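Local coordinates for replication initiation and membrane attachment protein (Geobacillus stearothermophilus 10, PDB 5WTN) that probably helps initiate DNA replication as a tetrameric primosome protein that associates with a primosomal re-initiation protein and probably with the membrane, at residues A[3-11]-A[72-80]; A[44-52]-A[64-72]. All coordinates share one frame; numbering follows the deposited sequence.

Contact 1: A[3-11]-A[72-80]; sequences HHWKELIAV and CGLPDIYSE
H4 and A10 bring the N-terminal segment 3-11 against the start of helix 74-86: the CA atoms of H4 and P75 are 5.9 Å apart, and those of A10 and L74 are 7.0 Å apart. Residues 4-6 form a short 3-10 turn, whose H4 O takes the amides of both E7 and L8 before the chain runs on toward strand 13-17. The side chain of H4 fills the angle between P75 and Y78. With chi1 at 65°, the ring is tucked over its own backbone and lays one imidazole face over the proline. Here P75 CD makes a CH-pi contact 4.1 Å from the centroid of the H4 ring. One bond back, H4 CB stands over a face of the phenol, 3.8 Å from the centroid of the Y78 ring. L8 reaches the edge of that phenol, its CD2 3.9 Å from Y78 CD1, while its CG meets L74 CD1 at 4.0 Å; L74 CD1 also packs against the backbone at I9 and A10. At the outer end, E7 OE2 lies in the phenol plane and accepts from the Y78 hydroxyl, with the carboxylate turned 60° from the ring; the modelled O-O length is implausibly short and therefore doubtful. The other carboxylate oxygen, E7 OE1, forms a salt bridge with R159 of a second subunit, so the same glutamate faces an intersubunit boundary. Helix order and the following hairpin fit a winged-helix domain, in which helix 74-86 would be the third helix, flanked here by an N-terminal extension.

Contact 2: A[44-52]-A[64-72]; sequences ALYMTLWGE and HRLMALMQC
M70 packs on L45 and T48 in the apolar part of this buried helix-helix contact, in which helix 44-52 and helix 64-70 approach to 10.9 Å between axes, with 116° between their N-to-C directions. The methionine bends at chi3 (74°), turning its methyl back onto the partner helix: M70 CE rests 3.5 Å from L45 CA and also touches A44. M70 SD meets the end of the leucine at L45 CD1. Where the two backbones come nearest, M70 CG lies 3.4 Å from T48 OG1. T48 also packs its methyl beside L66, the two side chains running antiparallel alongside one another with T48 CG2 3.7 Å from L66 CD2. L69 crosses E52, its CD1 3.9 Å from E52 CD, so the base of the carboxylate is backed by hydrocarbon.

These helices would be the first two of the winged-helix arrangement suggested by the order of helices and strands, with helix 24-38 preceding them; L66 and E52 also pack on Y14 and V16 of strand 13-17.

The polar contacts have partners beyond the two segments. E52 and R65 extend toward one another to form a salt bridge, E52 OE1 lying 2.8 Å from R65 NE, with the carboxylate and guanidinium planes 33° apart. A second, weak bond runs from R65 NH2 to E52 OE2 at 3.1 Å. Y14 bonds through its hydroxyl to E52 OE1, giving that buried oxygen another partner. T48 OG1 is 3.1 Å from A44 O, to which it donates from above the carbonyl plane; the same carbonyl accepts the amide of T48. This hydroxyl is also hydrogen-bonded to Q35 NE2 of a third subunit, a residue that packs on M70 as well.

Contacts 1 and 2 lie about 13 Å apart between their centres, and the residues of contact 2 fall between the two segments of contact 1 in the sequence, apart from the shared C72. That cysteine sits in the short connection from helix 63-70 to helix 74-86. M67 bridges this corner, with M67 CE 3.6 Å from G73 CA. A10 CB packs 3.5 Å from H64 CE1, and L45 CD2 comes 3.5 Å from I77 O. All three helices of the inferred winged-helix domain are thereby joined. The contacts face different copies in the tetramer: the second subunit meets contact 1, the third contact 2.

Contact 1: A[3-11]-A[72-80]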
ATOM      1  N   HIS A   3     -26.550 -26.134   4.106  1.00 38.75           N
ATOM      2  CA  HIS A   3     -26.446 -26.821   5.404  1.00 43.22           C
ATOM      3  C   HIS A   3     -24.989 -27.028   5.865  1.00 37.41           C
ATOM      4  O   HIS A   3     -24.397 -28.095   5.670  1.00 37.25           O
ATOM      5  CB  HIS A   3     -27.230 -28.155   5.419  1.00 42.50           C
ATOM      6  CG  HIS A   3     -27.198 -28.911   4.118  1.00 48.29           C
ATOM      7  ND1 HIS A   3     -26.045 -29.461   3.595  1.00 49.50           N
ATOM      8  CD2 HIS A   3     -28.186 -29.222   3.243  1.00 46.34           C
ATOM      9  CE1 HIS A   3     -26.320 -30.072   2.457  1.00 46.09           C
ATOM     10  NE2 HIS A   3     -27.614 -29.943   2.221  1.00 49.32           N
ATOM     11  N   HIS A   4     -24.444 -26.005   6.517  1.00 32.21           N
ATOM     12  CA  HIS A   4     -23.020 -25.923   6.833  1.00 23.09           C
ATOM     13  C   HIS A   4     -22.521 -26.907   7.879  1.00 25.70           C
ATOM     14  O   HIS A   4     -21.336 -27.251   7.874  1.00 25.11           O
ATOM     15  CB  HIS A   4     -22.740 -24.541   7.374  1.00 22.84           C
ATOM     16  CG  HIS A   4     -23.431 -24.275   8.665  1.00 22.70           C
ATOM     17  ND1 HIS A   4     -22.797 -24.384   9.883  1.00 24.50           N
ATOM     18  CD2 HIS A   4     -24.722 -23.962   8.935  1.00 23.17           C
ATOM     19  CE1 HIS A   4     -23.656 -24.115  10.850  1.00 25.22           C
ATOM     20  NE2 HIS A   4     -24.830 -23.857  10.297  1.00 28.65           N
ATOM     21  N   TRP A   5     -23.398 -27.329   8.790  1.00 23.37           N
ATOM     22  CA  TRP A   5     -22.998 -28.231   9.871  1.00 23.50           C
ATOM     23  C   TRP A   5     -22.570 -29.593   9.334  1.00 22.49           C
ATOM     24  O   TRP A   5     -21.781 -30.313   9.960  1.00 23.51           O
ATOM     25  CB  TRP A   5     -24.120 -28.374  10.915  1.00 25.83           C
ATOM     26  CG  TRP A   5     -25.448 -28.649  10.295  1.00 25.39           C
ATOM     27  CD1 TRP A   5     -26.428 -27.741  10.013  1.00 26.68           C
ATOM     28  CD2 TRP A   5     -25.941 -29.923   9.862  1.00 25.97           C
ATOM     29  NE1 TRP A   5     -27.499 -28.373   9.431  1.00 28.80           N
ATOM     30  CE2 TRP A   5     -27.222 -29.713   9.320  1.00 27.92           C
ATOM     31  CE3 TRP A   5     -25.415 -31.222   9.871  1.00 26.01           C
ATOM     32  CZ2 TRP A   5     -27.988 -30.754   8.794  1.00 29.41           C
ATOM     33  CZ3 TRP A   5     -26.172 -32.246   9.351  1.00 26.39           C
ATOM     34  CH2 TRP A   5     -27.445 -32.010   8.822  1.00 26.91           C
ATOM     35  N   LYS A   6     -23.090 -29.926   8.158  1.00 23.59           N
ATOM     36  CA  LYS A   6     -22.752 -31.152   7.448  1.00 24.74           C
ATOM     37  C   LYS A   6     -21.245 -31.195   7.123  1.00 22.47           C
ATOM     38  O   LYS A   6     -20.666 -32.258   6.955  1.00 23.53           O
ATOM     39  CB  LYS A   6     -23.615 -31.231   6.181  1.00 28.93           C
ATOM     40  CG  LYS A   6     -23.645 -32.584   5.487  1.00 34.34           C
ATOM     41  CD  LYS A   6     -24.513 -33.607   6.191  1.00 30.36           C
ATOM     42  CE  LYS A   6     -24.033 -35.024   5.893  1.00 37.84           C
ATOM     43  NZ  LYS A   6     -22.730 -35.308   6.575  1.00 48.66           N
ATOM     44  N   GLU A   7     -20.623 -30.019   7.086  1.00 24.38           N
ATOM     45  CA  GLU A   7     -19.197 -29.914   6.789  1.00 24.38           C
ATOM     46  C   GLU A   7     -18.398 -29.138   7.843  1.00 23.34           C
ATOM     47  O   GLU A   7     -17.352 -29.601   8.295  1.00 25.70           O
ATOM     48  CB  GLU A   7     -18.987 -29.285   5.409  1.00 26.44           C
ATOM     49  CG  GLU A   7     -19.030 -30.278   4.260  1.00 26.88           C
ATOM     50  CD  GLU A   7     -19.422 -29.632   2.946  1.00 32.73           C
ATOM     51  OE1 GLU A   7     -20.039 -30.320   2.105  1.00 37.99           O
ATOM     52  OE2 GLU A   7     -19.115 -28.437   2.754  1.00 30.51           O
ATOM     53  N   LEU A   8     -18.886 -27.960   8.222  1.00 19.19           N
ATOM     54  CA  LEU A   8     -18.151 -27.085   9.122  1.00 18.58           C
ATOM     55  C   LEU A   8     -18.847 -26.886  10.476  1.00 19.04           C
ATOM     56  O   LEU A   8     -20.018 -26.485  10.544  1.00 19.54           O
ATOM     57  CB  LEU A   8     -17.980 -25.721   8.434  1.00 16.74           C
ATOM     58  CG  LEU A   8     -17.280 -24.576   9.140  1.00 12.66           C
ATOM     59  CD1 LEU A   8     -15.816 -24.867   9.160  1.00 13.97           C
ATOM     60  CD2 LEU A   8     -17.586 -23.293   8.404  1.00 13.13           C
ATOM     61  N   ILE A   9     -18.118 -27.135  11.560  1.00 18.10           N
ATOM     62  CA  ILE A   9     -18.619 -26.825  12.907  1.00 19.15           C
ATOM     63  C   ILE A   9     -17.642 -25.897  13.640  1.00 18.93           C
ATOM     64  O   ILE A   9     -16.477 -25.806  13.265  1.00 19.53           O
ATOM     65  CB  ILE A   9     -18.888 -28.097  13.745  1.00 18.32           C
ATOM     66  CG1 ILE A   9     -17.605 -28.895  13.963  1.00 16.53           C
ATOM     67  CG2 ILE A   9     -19.907 -28.969  13.076  1.00 17.41           C
ATOM     68  CD1 ILE A   9     -17.804 -30.144  14.760  1.00 17.80           C
ATOM     69  N   ALA A  10     -18.113 -25.210  14.677  1.00 18.33           N
ATOM     70  CA  ALA A  10     -17.325 -24.159  15.329  1.00 16.16           C
ATOM     71  C   ALA A  10     -15.965 -24.595  15.865  1.00 19.66           C
ATOM     72  O   ALA A  10     -15.056 -23.773  15.964  1.00 20.08           O
ATOM     73  CB  ALA A  10     -18.122 -23.487  16.425  1.00 17.22           C
ATOM     74  N   VAL A  11     -15.817 -25.868  16.217  1.00 19.10           N
ATOM     75  CA  VAL A  11     -14.568 -26.304  16.831  1.00 17.51           C
ATOM     76  C   VAL A  11     -13.587 -26.799  15.798  1.00 19.32           C
ATOM     77  O   VAL A  11     -12.478 -27.225  16.154  1.00 22.52           O
ATOM     78  CB  VAL A  11     -14.759 -27.407  17.922  1.00 21.13           C
ATOM     79  CG1 VAL A  11     -15.435 -26.836  19.159  1.00 21.74           C
ATOM     80  CG2 VAL A  11     -15.495 -28.637  17.362  1.00 17.71           C
ATOM     81  N   CYS A  72     -20.150 -12.466  13.354  1.00 16.08           N
ATOM     82  CA  CYS A  72     -21.217 -13.234  12.697  1.00 16.00           C
ATOM     83  C   CYS A  72     -21.206 -14.724  13.080  1.00 15.46           C
ATOM     84  O   CYS A  72     -20.285 -15.209  13.742  1.00 17.57           O
ATOM     85  CB  CYS A  72     -21.168 -13.083  11.163  1.00 17.15           C
ATOM     86  SG  CYS A  72     -22.750 -12.417  10.485  1.00 41.65           S
ATOM     87  N   GLY A  73     -22.213 -15.456  12.626  1.00 14.03           N
ATOM     88  CA  GLY A  73     -22.257 -16.879  12.866  1.00 12.02           C
ATOM     89  C   GLY A  73     -21.639 -17.707  11.758  1.00 15.11           C
ATOM     90  O   GLY A  73     -21.351 -17.178  10.692  1.00 15.42           O
ATOM     91  N   LEU A  74     -21.441 -19.003  12.019  1.00 16.67           N
ATOM     92  CA  LEU A  74     -20.945 -19.953  11.023  1.00 15.18           C
ATOM     93  C   LEU A  74     -21.747 -20.057   9.714  1.00 18.35           C
ATOM     94  O   LEU A  74     -21.145 -20.070   8.639  1.00 16.59           O
ATOM     95  CB  LEU A  74     -20.799 -21.344  11.622  1.00 15.82           C
ATOM     96  CG  LEU A  74     -19.474 -21.669  12.304  1.00 17.68           C
ATOM     97  CD1 LEU A  74     -19.238 -23.172  12.324  1.00 17.74           C
ATOM     98  CD2 LEU A  74     -18.326 -20.961  11.628  1.00 16.70           C
ATOM     99  N   PRO A  75     -23.095 -20.152   9.792  1.00 20.10           N
ATOM    100  CA  PRO A  75     -23.856 -20.326   8.552  1.00 18.84           C
ATOM    101  C   PRO A  75     -23.532 -19.273   7.525  1.00 17.04           C
ATOM    102  O   PRO A  75     -23.318 -19.578   6.358  1.00 18.53           O
ATOM    103  CB  PRO A  75     -25.296 -20.152   9.015  1.00 18.36           C
ATOM    104  CG  PRO A  75     -25.289 -20.702  10.358  1.00 18.84           C
ATOM    105  CD  PRO A  75     -23.981 -20.256  10.965  1.00 19.09           C
ATOM    106  N   ASP A  76     -23.489 -18.033   7.971  1.00 17.98           N
ATOM    107  CA  ASP A  76     -23.116 -16.945   7.100  1.00 17.88           C
ATOM    108  C   ASP A  76     -21.667 -17.057   6.635  1.00 20.06           C
ATOM    109  O   ASP A  76     -21.399 -17.086   5.422  1.00 21.85           O
ATOM    110  CB  ASP A  76     -23.371 -15.645   7.811  1.00 21.74           C
ATOM    111  CG  ASP A  76     -24.825 -15.499   8.191  1.00 28.88           C
ATOM    112  OD1 ASP A  76     -25.182 -15.915   9.325  1.00 34.84           O
ATOM    113  OD2 ASP A  76     -25.605 -15.012   7.345  1.00 23.84           O
ATOM    114  N   ILE A  77     -20.734 -17.162   7.573  1.00 17.00           N
ATOM    115  CA  ILE A  77     -19.344 -17.359   7.181  1.00 16.62           C
ATOM    116  C   ILE A  77     -19.235 -18.452   6.132  1.00 18.27           C
ATOM    117  O   ILE A  77     -18.505 -18.290   5.157  1.00 22.54           O
ATOM    118  CB  ILE A  77     -18.451 -17.786   8.347  1.00 14.86           C
ATOM    119  CG1 ILE A  77     -18.204 -16.625   9.286  1.00 15.12           C
ATOM    120  CG2 ILE A  77     -17.119 -18.280   7.846  1.00 11.91           C
ATOM    121  CD1 ILE A  77     -17.475 -17.079  10.528  1.00 18.23           C
ATOM    122  N   TYR A  78     -19.976 -19.545   6.310  1.00 17.02           N
ATOM    123  CA  TYR A  78     -19.827 -20.706   5.435  1.00 15.34           C
ATOM    124  C   TYR A  78     -20.380 -20.388   4.066  1.00 15.57           C
ATOM    125  O   TYR A  78     -19.814 -20.762   3.052  1.00 13.90           O
ATOM    126  CB  TYR A  78     -20.557 -21.921   6.005  1.00 14.97           C
ATOM    127  CG  TYR A  78     -20.553 -23.121   5.092  1.00 13.49           C
ATOM    128  CD1 TYR A  78     -19.470 -23.981   5.065  1.00 14.44           C
ATOM    129  CD2 TYR A  78     -21.634 -23.401   4.265  1.00 13.10           C
ATOM    130  CE1 TYR A  78     -19.453 -25.085   4.233  1.00 14.51           C
ATOM    131  CE2 TYR A  78     -21.624 -24.498   3.432  1.00 12.19           C
ATOM    132  CZ  TYR A  78     -20.528 -25.335   3.424  1.00 13.64           C
ATOM    133  OH  TYR A  78     -20.492 -26.435   2.609  1.00 20.63           O
ATOM    134  N   SER A  79     -21.507 -19.707   4.046  1.00 16.50           N
ATOM    135  CA  SER A  79     -22.166 -19.449   2.800  1.00 16.39           C
ATOM    136  C   SER A  79     -21.232 -18.611   1.957  1.00 18.72           C
ATOM    137  O   SER A  79     -20.984 -18.909   0.788  1.00 16.30           O
ATOM    138  CB  SER A  79     -23.440 -18.686   3.071  1.00 16.97           C
ATOM    139  OG  SER A  79     -24.350 -18.958   2.040  1.00 31.26           O
ATOM    140  N   GLU A  80     -20.689 -17.573   2.581  1.00 19.19           N
ATOM    141  CA  GLU A  80     -19.819 -16.648   1.894  1.00 17.13           C
ATOM    142  C   GLU A  80     -18.473 -17.304   1.517  1.00 16.08           C
ATOM    143  O   GLU A  80     -17.959 -17.099   0.407  1.00 14.37           O
ATOM    144  CB  GLU A  80     -19.658 -15.388   2.741  1.00 16.68           C
ATOM    145  CG  GLU A  80     -21.004 -14.726   3.072  1.00 19.86           C
ATOM    146  CD  GLU A  80     -21.843 -14.475   1.821  1.00 24.74           C
ATOM    147  OE1 GLU A  80     -23.043 -14.836   1.769  1.00 32.47           O
ATOM    148  OE2 GLU A  80     -21.302 -13.897   0.862  1.00 28.24           O
TER

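Contact 2: A[44-52]-A[64-72]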
ATOM      1  N   ALA A  44     -16.184  -8.847   3.109  1.00  8.39           N
ATOM      2  CA  ALA A  44     -15.621  -8.730   4.450  1.00  7.29           C
ATOM      3  C   ALA A  44     -14.894 -10.006   4.866  1.00  7.86           C
ATOM      4  O   ALA A  44     -13.826  -9.932   5.472  1.00  8.38           O
ATOM      5  CB  ALA A  44     -16.652  -8.362   5.444  1.00  8.53           C
ATOM      6  N   LEU A  45     -15.455 -11.170   4.553  1.00  5.74           N
ATOM      7  CA  LEU A  45     -14.771 -12.400   4.883  1.00  6.41           C
ATOM      8  C   LEU A  45     -13.393 -12.458   4.217  1.00  8.86           C
ATOM      9  O   LEU A  45     -12.433 -12.991   4.785  1.00  8.49           O
ATOM     10  CB  LEU A  45     -15.607 -13.602   4.462  1.00  7.32           C
ATOM     11  CG  LEU A  45     -14.995 -14.996   4.635  1.00  5.73           C
ATOM     12  CD1 LEU A  45     -14.582 -15.270   6.061  1.00  6.11           C
ATOM     13  CD2 LEU A  45     -15.969 -16.032   4.182  1.00  7.78           C
ATOM     14  N   TYR A  46     -13.299 -11.925   3.002  1.00  8.70           N
ATOM     15  CA  TYR A  46     -12.056 -11.983   2.267  1.00  8.15           C
ATOM     16  C   TYR A  46     -11.060 -11.035   2.936  1.00  8.55           C
ATOM     17  O   TYR A  46      -9.879 -11.355   3.095  1.00  7.41           O
ATOM     18  CB  TYR A  46     -12.293 -11.610   0.803  1.00  7.98           C
ATOM     19  CG  TYR A  46     -11.065 -11.735  -0.068  1.00  8.10           C
ATOM     20  CD1 TYR A  46     -10.744 -12.938  -0.668  1.00  7.77           C
ATOM     21  CD2 TYR A  46     -10.222 -10.652  -0.287  1.00  8.61           C
ATOM     22  CE1 TYR A  46      -9.618 -13.073  -1.465  1.00  9.75           C
ATOM     23  CE2 TYR A  46      -9.076 -10.776  -1.087  1.00 10.38           C
ATOM     24  CZ  TYR A  46      -8.785 -11.989  -1.682  1.00 11.76           C
ATOM     25  OH  TYR A  46      -7.666 -12.146  -2.481  1.00 11.54           O
ATOM     26  N   MET A  47     -11.557  -9.872   3.345  1.00  7.45           N
ATOM     27  CA  MET A  47     -10.744  -8.907   4.074  1.00  7.77           C
ATOM     28  C   MET A  47     -10.252  -9.523   5.379  1.00  9.37           C
ATOM     29  O   MET A  47      -9.065  -9.460   5.697  1.00  8.42           O
ATOM     30  CB  MET A  47     -11.544  -7.635   4.357  1.00  7.42           C
ATOM     31  CG  MET A  47     -11.931  -6.855   3.111  1.00 12.24           C
ATOM     32  SD  MET A  47     -10.504  -6.193   2.231  1.00  8.33           S
ATOM     33  CE  MET A  47     -10.106  -7.565   1.151  1.00 11.35           C
ATOM     34  N   THR A  48     -11.173 -10.120   6.130  1.00  8.76           N
ATOM     35  CA  THR A  48     -10.824 -10.792   7.362  1.00  8.37           C
ATOM     36  C   THR A  48      -9.789 -11.918   7.130  1.00  8.73           C
ATOM     37  O   THR A  48      -8.808 -12.025   7.868  1.00  9.55           O
ATOM     38  CB  THR A  48     -12.094 -11.260   8.121  1.00  7.84           C
ATOM     39  OG1 THR A  48     -12.919 -10.118   8.404  1.00  8.22           O
ATOM     40  CG2 THR A  48     -11.734 -11.944   9.419  1.00  6.70           C
ATOM     41  N   LEU A  49      -9.967 -12.727   6.094  1.00  7.26           N
ATOM     42  CA  LEU A  49      -8.976 -13.762   5.801  1.00  8.53           C
ATOM     43  C   LEU A  49      -7.565 -13.213   5.506  1.00  9.11           C
ATOM     44  O   LEU A  49      -6.562 -13.727   5.981  1.00  9.10           O
ATOM     45  CB  LEU A  49      -9.466 -14.631   4.659  1.00  8.58           C
ATOM     46  CG  LEU A  49     -10.559 -15.593   5.103  1.00  8.15           C
ATOM     47  CD1 LEU A  49     -11.011 -16.496   3.966  1.00  7.21           C
ATOM     48  CD2 LEU A  49     -10.034 -16.404   6.271  1.00  7.11           C
ATOM     49  N   TRP A  50      -7.517 -12.140   4.732  1.00 12.05           N
ATOM     50  CA  TRP A  50      -6.293 -11.410   4.411  1.00 12.89           C
ATOM     51  C   TRP A  50      -5.648 -10.852   5.676  1.00 12.05           C
ATOM     52  O   TRP A  50      -4.439 -10.983   5.858  1.00 12.53           O
ATOM     53  CB  TRP A  50      -6.644 -10.311   3.402  1.00 13.88           C
ATOM     54  CG  TRP A  50      -5.560  -9.324   2.985  1.00 25.07           C
ATOM     55  CD1 TRP A  50      -4.235  -9.333   3.329  1.00 28.40           C
ATOM     56  CD2 TRP A  50      -5.736  -8.180   2.116  1.00 29.90           C
ATOM     57  NE1 TRP A  50      -3.583  -8.267   2.734  1.00 33.82           N
ATOM     58  CE2 TRP A  50      -4.484  -7.546   1.991  1.00 33.61           C
ATOM     59  CE3 TRP A  50      -6.834  -7.641   1.432  1.00 26.33           C
ATOM     60  CZ2 TRP A  50      -4.306  -6.387   1.213  1.00 38.66           C
ATOM     61  CZ3 TRP A  50      -6.659  -6.496   0.659  1.00 30.64           C
ATOM     62  CH2 TRP A  50      -5.404  -5.881   0.555  1.00 34.83           C
ATOM     63  N   GLY A  51      -6.452 -10.245   6.546  1.00 10.39           N
ATOM     64  CA  GLY A  51      -5.962  -9.786   7.829  1.00  9.30           C
ATOM     65  C   GLY A  51      -5.470 -10.947   8.672  1.00 13.51           C
ATOM     66  O   GLY A  51      -4.430 -10.852   9.334  1.00 12.97           O
ATOM     67  N   GLU A  52      -6.203 -12.060   8.640  1.00 13.24           N
ATOM     68  CA  GLU A  52      -5.821 -13.223   9.434  1.00 14.02           C
ATOM     69  C   GLU A  52      -4.504 -13.808   9.005  1.00 14.10           C
ATOM     70  O   GLU A  52      -3.767 -14.338   9.828  1.00 18.77           O
ATOM     71  CB  GLU A  52      -6.906 -14.304   9.404  1.00 17.65           C
ATOM     72  CG  GLU A  52      -7.897 -14.232  10.572  1.00 17.66           C
ATOM     73  CD  GLU A  52      -7.267 -14.626  11.894  1.00 22.32           C
ATOM     74  OE1 GLU A  52      -7.559 -15.733  12.410  1.00 25.25           O
ATOM     75  OE2 GLU A  52      -6.477 -13.831  12.433  1.00 22.44           O
ATOM     76  N   HIS A  64     -14.359 -20.197  15.959  1.00 18.06           N
ATOM     77  CA  HIS A  64     -14.830 -19.261  16.964  1.00 18.44           C
ATOM     78  C   HIS A  64     -14.155 -17.921  16.751  1.00 17.10           C
ATOM     79  O   HIS A  64     -14.805 -16.875  16.776  1.00 16.48           O
ATOM     80  CB  HIS A  64     -14.496 -19.782  18.354  1.00 21.10           C
ATOM     81  CG  HIS A  64     -15.526 -20.710  18.907  1.00 26.28           C
ATOM     82  ND1 HIS A  64     -16.876 -20.539  18.683  1.00 26.46           N
ATOM     83  CD2 HIS A  64     -15.408 -21.820  19.679  1.00 25.47           C
ATOM     84  CE1 HIS A  64     -17.547 -21.501  19.288  1.00 23.71           C
ATOM     85  NE2 HIS A  64     -16.678 -22.289  19.900  1.00 27.18           N
ATOM     86  N   ARG A  65     -12.848 -17.964  16.518  1.00 14.13           N
ATOM     87  CA  ARG A  65     -12.077 -16.748  16.290  1.00 14.96           C
ATOM     88  C   ARG A  65     -12.620 -15.887  15.132  1.00 14.66           C
ATOM     89  O   ARG A  65     -12.830 -14.697  15.296  1.00 14.65           O
ATOM     90  CB  ARG A  65     -10.621 -17.108  16.053  1.00 16.39           C
ATOM     91  CG  ARG A  65      -9.711 -15.932  15.809  1.00 18.98           C
ATOM     92  CD  ARG A  65      -8.334 -16.454  15.593  1.00 20.35           C
ATOM     93  NE  ARG A  65      -7.366 -15.447  15.202  1.00 24.37           N
ATOM     94  CZ  ARG A  65      -6.117 -15.434  15.650  1.00 30.01           C
ATOM     95  NH1 ARG A  65      -5.733 -16.362  16.522  1.00 29.57           N
ATOM     96  NH2 ARG A  65      -5.263 -14.498  15.241  1.00 26.13           N
ATOM     97  N   LEU A  66     -12.900 -16.518  13.997  1.00 14.46           N
ATOM     98  CA  LEU A  66     -13.499 -15.817  12.866  1.00 14.78           C
ATOM     99  C   LEU A  66     -14.858 -15.207  13.223  1.00 14.85           C
ATOM    100  O   LEU A  66     -15.189 -14.109  12.776  1.00 13.13           O
ATOM    101  CB  LEU A  66     -13.647 -16.760  11.670  1.00 13.39           C
ATOM    102  CG  LEU A  66     -12.410 -16.930  10.784  1.00 15.65           C
ATOM    103  CD1 LEU A  66     -12.705 -17.871   9.626  1.00 14.64           C
ATOM    104  CD2 LEU A  66     -11.925 -15.581  10.275  1.00 11.80           C
ATOM    105  N   MET A  67     -15.639 -15.925  14.027  1.00 16.10           N
ATOM    106  CA  MET A  67     -16.966 -15.475  14.421  1.00 14.80           C
ATOM    107  C   MET A  67     -16.832 -14.229  15.282  1.00 14.29           C
ATOM    108  O   MET A  67     -17.615 -13.271  15.147  1.00 11.04           O
ATOM    109  CB  MET A  67     -17.723 -16.581  15.155  1.00 15.38           C
ATOM    110  CG  MET A  67     -18.038 -17.818  14.307  1.00 16.79           C
ATOM    111  SD  MET A  67     -18.931 -19.116  15.180  1.00  6.42           S
ATOM    112  CE  MET A  67     -20.368 -18.186  15.588  1.00 10.16           C
ATOM    113  N   ALA A  68     -15.800 -14.242  16.125  1.00 13.75           N
ATOM    114  CA  ALA A  68     -15.515 -13.136  17.023  1.00 13.85           C
ATOM    115  C   ALA A  68     -14.982 -11.925  16.260  1.00 14.64           C
ATOM    116  O   ALA A  68     -15.427 -10.805  16.493  1.00 15.78           O
ATOM    117  CB  ALA A  68     -14.538 -13.554  18.067  1.00 16.37           C
ATOM    118  N   LEU A  69     -14.032 -12.146  15.356  1.00 13.45           N
ATOM    119  CA  LEU A  69     -13.503 -11.057  14.545  1.00 13.47           C
ATOM    120  C   LEU A  69     -14.590 -10.338  13.726  1.00 13.26           C
ATOM    121  O   LEU A  69     -14.663  -9.107  13.720  1.00 13.08           O
ATOM    122  CB  LEU A  69     -12.368 -11.557  13.657  1.00 11.48           C
ATOM    123  CG  LEU A  69     -11.078 -11.800  14.438  1.00 12.67           C
ATOM    124  CD1 LEU A  69     -10.001 -12.482  13.594  1.00 12.32           C
ATOM    125  CD2 LEU A  69     -10.594 -10.475  14.976  1.00 12.07           C
ATOM    126  N   MET A  70     -15.446 -11.106  13.062  1.00 11.96           N
ATOM    127  CA  MET A  70     -16.432 -10.527  12.160  1.00 12.23           C
ATOM    128  C   MET A  70     -17.741 -10.215  12.846  1.00 16.49           C
ATOM    129  O   MET A  70     -18.583  -9.500  12.288  1.00 18.56           O
ATOM    130  CB  MET A  70     -16.680 -11.439  10.943  1.00 10.81           C
ATOM    131  CG  MET A  70     -15.446 -11.646  10.070  1.00  9.41           C
ATOM    132  SD  MET A  70     -15.676 -12.908   8.857  1.00  2.74           S
ATOM    133  CE  MET A  70     -16.741 -11.958   7.800  1.00  7.55           C
ATOM    134  N   GLN A  71     -17.918 -10.740  14.056  1.00 17.34           N
ATOM    135  CA  GLN A  71     -19.217 -10.639  14.714  1.00 18.85           C
ATOM    136  C   GLN A  71     -20.340 -11.230  13.829  1.00 17.66           C
ATOM    137  O   GLN A  71     -21.349 -10.568  13.580  1.00 19.30           O
ATOM    138  CB  GLN A  71     -19.517  -9.173  15.068  1.00 18.05           C
ATOM    139  CG  GLN A  71     -20.312  -8.966  16.345  1.00 25.07           C
ATOM    140  CD  GLN A  71     -20.456  -7.489  16.701  1.00 33.61           C
ATOM    141  OE1 GLN A  71     -19.822  -7.007  17.648  1.00 34.85           O
ATOM    142  NE2 GLN A  71     -21.292  -6.756  15.935  1.00 30.32           N
ATOM    143  N   CYS A  72     -20.150 -12.466  13.354  1.00 16.08           N
ATOM    144  CA  CYS A  72     -21.217 -13.234  12.697  1.00 16.00           C
ATOM    145  C   CYS A  72     -21.206 -14.724  13.080  1.00 15.46           C
ATOM    146  O   CYS A  72     -20.285 -15.209  13.742  1.00 17.57           O
ATOM    147  CB  CYS A  72     -21.168 -13.083  11.163  1.00 17.15           C
ATOM    148  SG  CYS A  72     -22.750 -12.417  10.485  1.00 41.65           S
TER